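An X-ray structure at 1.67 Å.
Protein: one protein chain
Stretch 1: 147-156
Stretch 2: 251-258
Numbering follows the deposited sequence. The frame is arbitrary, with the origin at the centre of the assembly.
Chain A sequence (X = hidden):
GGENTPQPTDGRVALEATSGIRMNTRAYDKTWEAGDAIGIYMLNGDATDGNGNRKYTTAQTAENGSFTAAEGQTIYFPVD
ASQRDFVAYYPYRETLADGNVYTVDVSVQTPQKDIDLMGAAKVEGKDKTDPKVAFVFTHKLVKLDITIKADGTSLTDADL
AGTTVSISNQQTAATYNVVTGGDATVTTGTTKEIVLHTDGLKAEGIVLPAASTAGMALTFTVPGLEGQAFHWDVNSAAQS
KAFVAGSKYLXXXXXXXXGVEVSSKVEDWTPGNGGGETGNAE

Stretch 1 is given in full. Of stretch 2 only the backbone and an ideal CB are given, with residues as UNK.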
# COMPACT_ATOMS: atom_id res chain seq x y z
N THR A 147 0.22 -11.42 -14.58
CA THR A 147 0.09 -12.85 -14.83
C THR A 147 0.77 -13.10 -16.17
O THR A 147 0.47 -12.40 -17.14
CB THR A 147 -1.38 -13.27 -14.81
OG1 THR A 147 -1.95 -12.84 -13.58
CG2 THR A 147 -1.57 -14.77 -14.94
N ILE A 148 1.68 -14.07 -16.22
CA ILE A 148 2.37 -14.40 -17.46
C ILE A 148 1.86 -15.73 -18.00
O ILE A 148 1.71 -16.69 -17.25
CB ILE A 148 3.91 -14.46 -17.20
CG1 ILE A 148 4.46 -13.08 -16.74
CG2 ILE A 148 4.69 -15.01 -18.40
CD1 ILE A 148 5.75 -13.22 -15.91
N LYS A 149 1.61 -15.81 -19.32
CA LYS A 149 1.27 -17.09 -19.94
C LYS A 149 1.91 -17.18 -21.31
O LYS A 149 2.18 -16.17 -21.95
CB LYS A 149 -0.25 -17.33 -20.01
CG LYS A 149 -1.06 -16.28 -20.75
CD LYS A 149 -2.55 -16.58 -20.62
CE LYS A 149 -3.39 -15.70 -21.50
NZ LYS A 149 -4.85 -15.87 -21.23
N ALA A 150 2.17 -18.39 -21.76
CA ALA A 150 2.71 -18.58 -23.10
C ALA A 150 1.59 -18.53 -24.13
O ALA A 150 0.43 -18.74 -23.77
CB ALA A 150 3.42 -19.92 -23.19
N ASP A 151 1.92 -18.32 -25.41
CA ASP A 151 0.90 -18.38 -26.46
C ASP A 151 0.35 -19.82 -26.62
O ASP A 151 -0.70 -19.99 -27.24
CB ASP A 151 1.44 -17.86 -27.81
CG ASP A 151 2.73 -18.48 -28.33
OD1 ASP A 151 3.18 -19.51 -27.78
OD2 ASP A 151 3.21 -18.03 -29.39
N GLY A 152 1.08 -20.83 -26.13
CA GLY A 152 0.71 -22.24 -26.30
C GLY A 152 1.04 -22.80 -27.68
O GLY A 152 0.66 -23.93 -28.02
N THR A 153 1.76 -22.02 -28.50
CA THR A 153 2.11 -22.42 -29.86
C THR A 153 3.63 -22.38 -30.01
O THR A 153 4.28 -23.43 -29.98
CB THR A 153 1.36 -21.55 -30.89
OG1 THR A 153 1.59 -20.17 -30.58
CG2 THR A 153 -0.14 -21.82 -30.91
N SER A 154 4.20 -21.17 -30.15
CA SER A 154 5.64 -21.01 -30.29
C SER A 154 6.34 -21.35 -28.97
O SER A 154 7.47 -21.83 -28.96
CB SER A 154 5.98 -19.58 -30.72
OG SER A 154 5.70 -18.60 -29.72
N LEU A 155 5.63 -21.14 -27.85
CA LEU A 155 6.11 -21.37 -26.50
C LEU A 155 5.04 -22.04 -25.64
O LEU A 155 3.84 -21.92 -25.93
CB LEU A 155 6.52 -20.03 -25.83
CG LEU A 155 7.64 -19.19 -26.49
CD1 LEU A 155 7.73 -17.82 -25.86
CD2 LEU A 155 8.99 -19.89 -26.39
N THR A 156 5.48 -22.67 -24.55
CA THR A 156 4.62 -23.31 -23.55
C THR A 156 4.91 -22.65 -22.22
O THR A 156 5.96 -22.00 -22.06
CB THR A 156 4.81 -24.84 -23.51
OG1 THR A 156 6.02 -25.15 -22.81
CG2 THR A 156 4.83 -25.48 -24.89
N UNK A 251 -2.26 -6.93 -15.23
CA UNK A 251 -1.82 -7.19 -16.60
C UNK A 251 -1.73 -8.67 -16.86
O UNK A 251 -1.15 -9.40 -16.05
CB UNK A 251 -0.47 -6.53 -16.87
N UNK A 252 -2.27 -9.12 -18.00
CA UNK A 252 -2.11 -10.50 -18.46
C UNK A 252 -1.17 -10.42 -19.65
O UNK A 252 -1.50 -9.78 -20.66
CB UNK A 252 -3.44 -11.16 -18.82
N UNK A 253 0.01 -11.03 -19.50
CA UNK A 253 1.05 -11.00 -20.52
C UNK A 253 1.07 -12.32 -21.27
O UNK A 253 1.30 -13.35 -20.65
CB UNK A 253 2.42 -10.71 -19.90
N UNK A 254 0.86 -12.28 -22.58
CA UNK A 254 0.99 -13.48 -23.39
C UNK A 254 2.31 -13.38 -24.15
O UNK A 254 2.50 -12.49 -24.98
CB UNK A 254 -0.20 -13.65 -24.34
N UNK A 255 3.21 -14.33 -23.90
CA UNK A 255 4.51 -14.31 -24.53
C UNK A 255 4.60 -15.32 -25.68
O UNK A 255 4.24 -16.50 -25.53
CB UNK A 255 5.60 -14.59 -23.49
N UNK A 256 5.10 -14.84 -26.83
CA UNK A 256 5.35 -15.63 -28.02
C UNK A 256 6.79 -15.37 -28.48
O UNK A 256 7.41 -14.42 -27.99
CB UNK A 256 4.34 -15.30 -29.12
N UNK A 257 7.34 -16.18 -29.37
CA UNK A 257 8.69 -15.95 -29.90
C UNK A 257 8.71 -14.62 -30.68
O UNK A 257 9.72 -13.92 -30.67
CB UNK A 257 9.13 -17.11 -30.80
N UNK A 258 7.58 -14.25 -31.31
CA UNK A 258 7.44 -13.03 -32.08
C UNK A 258 7.32 -11.77 -31.19
O UNK A 258 7.50 -10.67 -31.69
CB UNK A 258 6.22 -13.15 -32.99

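The two stretches pair as parallel strands, their axes 4.7 Å apart at closest approach. The backbone ladder fixes the register, and side chains alternate between the two faces of the sheet.

Position 251 starts the ladder. Its O accepts a hydrogen bond from Thr-147 N at 2.8 Å. CA-to-CB points sideways, and the ideal CB lies 5.4 Å from Thr-147 N. Stretch 1 hardly restricts the choice. The residue is Tyr-251, whose ring leads away and whose hydroxyl is hydrogen-bonded elsewhere in the structure.

Position 252 pairs with Thr-147, on the face that also carries Lys-149. The ideal CB is 5.3 Å from Lys-149 CE. A strand-forming residue of modest size would suit, polar or branched. It is Thr-252, with chi1 in m. Its CG2 packs 3.8 Å from Lys-149 CE, against the aliphatic part of the lysine.

Position 253 bonds to stretch 1 through both its N and its O: N to Thr-147 O and O to Lys-149 N, each at 2.8 Å. Its CB shares a face with Ile-148, so Val, Ile or Leu would fit. It is Ile-253. Its CB lies 4.4 Å from Ile-148 CG1, a loose apolar contact.

Position 254 returns to the face of Lys-149. The long lysine chain passes nearby, and Asp-151 lies beyond. Thr, Ser, Val or an acidic residue could serve. It is Thr-254. Its OG1 approaches Lys-149 CE at 3.5 Å, and its CG2 packs 3.8 Å from Asp-151 CA.

Position 255 has its N bonded to Lys-149 O at 2.9 Å and its O to Asp-151 N at 3.0 Å. Its CB shares a face with Ile-148 and Ala-150, and lies 4.5 Å from Leu-155 CD1. With Ile-148 and Leu-155 as apolar neighbours, Ile, Val or Leu would suit. Ile-255 places CD1 3.7 Å from Ile-148 CG2 and CG2 3.8 Å from Leu-155 CD1.

Position 256 is tight. Its ideal CB falls 3.0 Å from Asp-151 OD2 and 3.6 Å from Ser-154 OG. A small residue suits best: Gly, Ala or Ser. It is Ser-256, whose CB stays 3.0 Å from Asp-151 OD2. Its OG accepts a weak hydrogen bond from N of position 258 at 3.2 Å.

Position 257 donates its N to Ser-154 OG at 2.9 Å; that hydroxyl in turn donates to Asp-151 OD2 at 2.6 Å. CB points sideways past Leu-155, so a long, flexible chain would fit. Lys-257 lays CG 4.0 Å from Leu-155 CD2.

Position 258 has no stretch 1 atom within 5.5 Å of its CB. Many residues would do; it is Ala-258.

Stretch 2 251-258: YTITISKA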
# COMPACT_ATOMS: atom_id res chain seq x y z
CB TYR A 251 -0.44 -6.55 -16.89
CG TYR A 251 -0.39 -5.05 -16.71
CD1 TYR A 251 -0.88 -4.19 -17.69
CD2 TYR A 251 0.23 -4.48 -15.60
CE1 TYR A 251 -0.80 -2.80 -17.55
CE2 TYR A 251 0.30 -3.10 -15.43
CZ TYR A 251 -0.21 -2.27 -16.42
OH TYR A 251 -0.13 -0.90 -16.27
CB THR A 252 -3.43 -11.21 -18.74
OG1 THR A 252 -4.21 -11.25 -17.55
CG2 THR A 252 -3.20 -12.65 -19.24
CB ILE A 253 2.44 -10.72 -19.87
CG1 ILE A 253 2.39 -9.66 -18.72
CG2 ILE A 253 3.55 -10.48 -20.90
CD1 ILE A 253 2.18 -8.27 -19.08
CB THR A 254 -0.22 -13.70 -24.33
OG1 THR A 254 -1.41 -13.71 -23.55
CG2 THR A 254 -0.10 -15.02 -25.10
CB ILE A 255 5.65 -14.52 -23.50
CG1 ILE A 255 5.53 -13.50 -22.32
CG2 ILE A 255 7.04 -14.49 -24.17
CD1 ILE A 255 6.63 -13.65 -21.21
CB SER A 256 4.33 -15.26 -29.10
OG SER A 256 4.71 -14.13 -29.85
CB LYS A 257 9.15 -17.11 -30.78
CG LYS A 257 9.65 -18.31 -29.99
CD LYS A 257 10.14 -19.41 -30.94
CE LYS A 257 10.82 -20.54 -30.21
NZ LYS A 257 11.41 -21.53 -31.17
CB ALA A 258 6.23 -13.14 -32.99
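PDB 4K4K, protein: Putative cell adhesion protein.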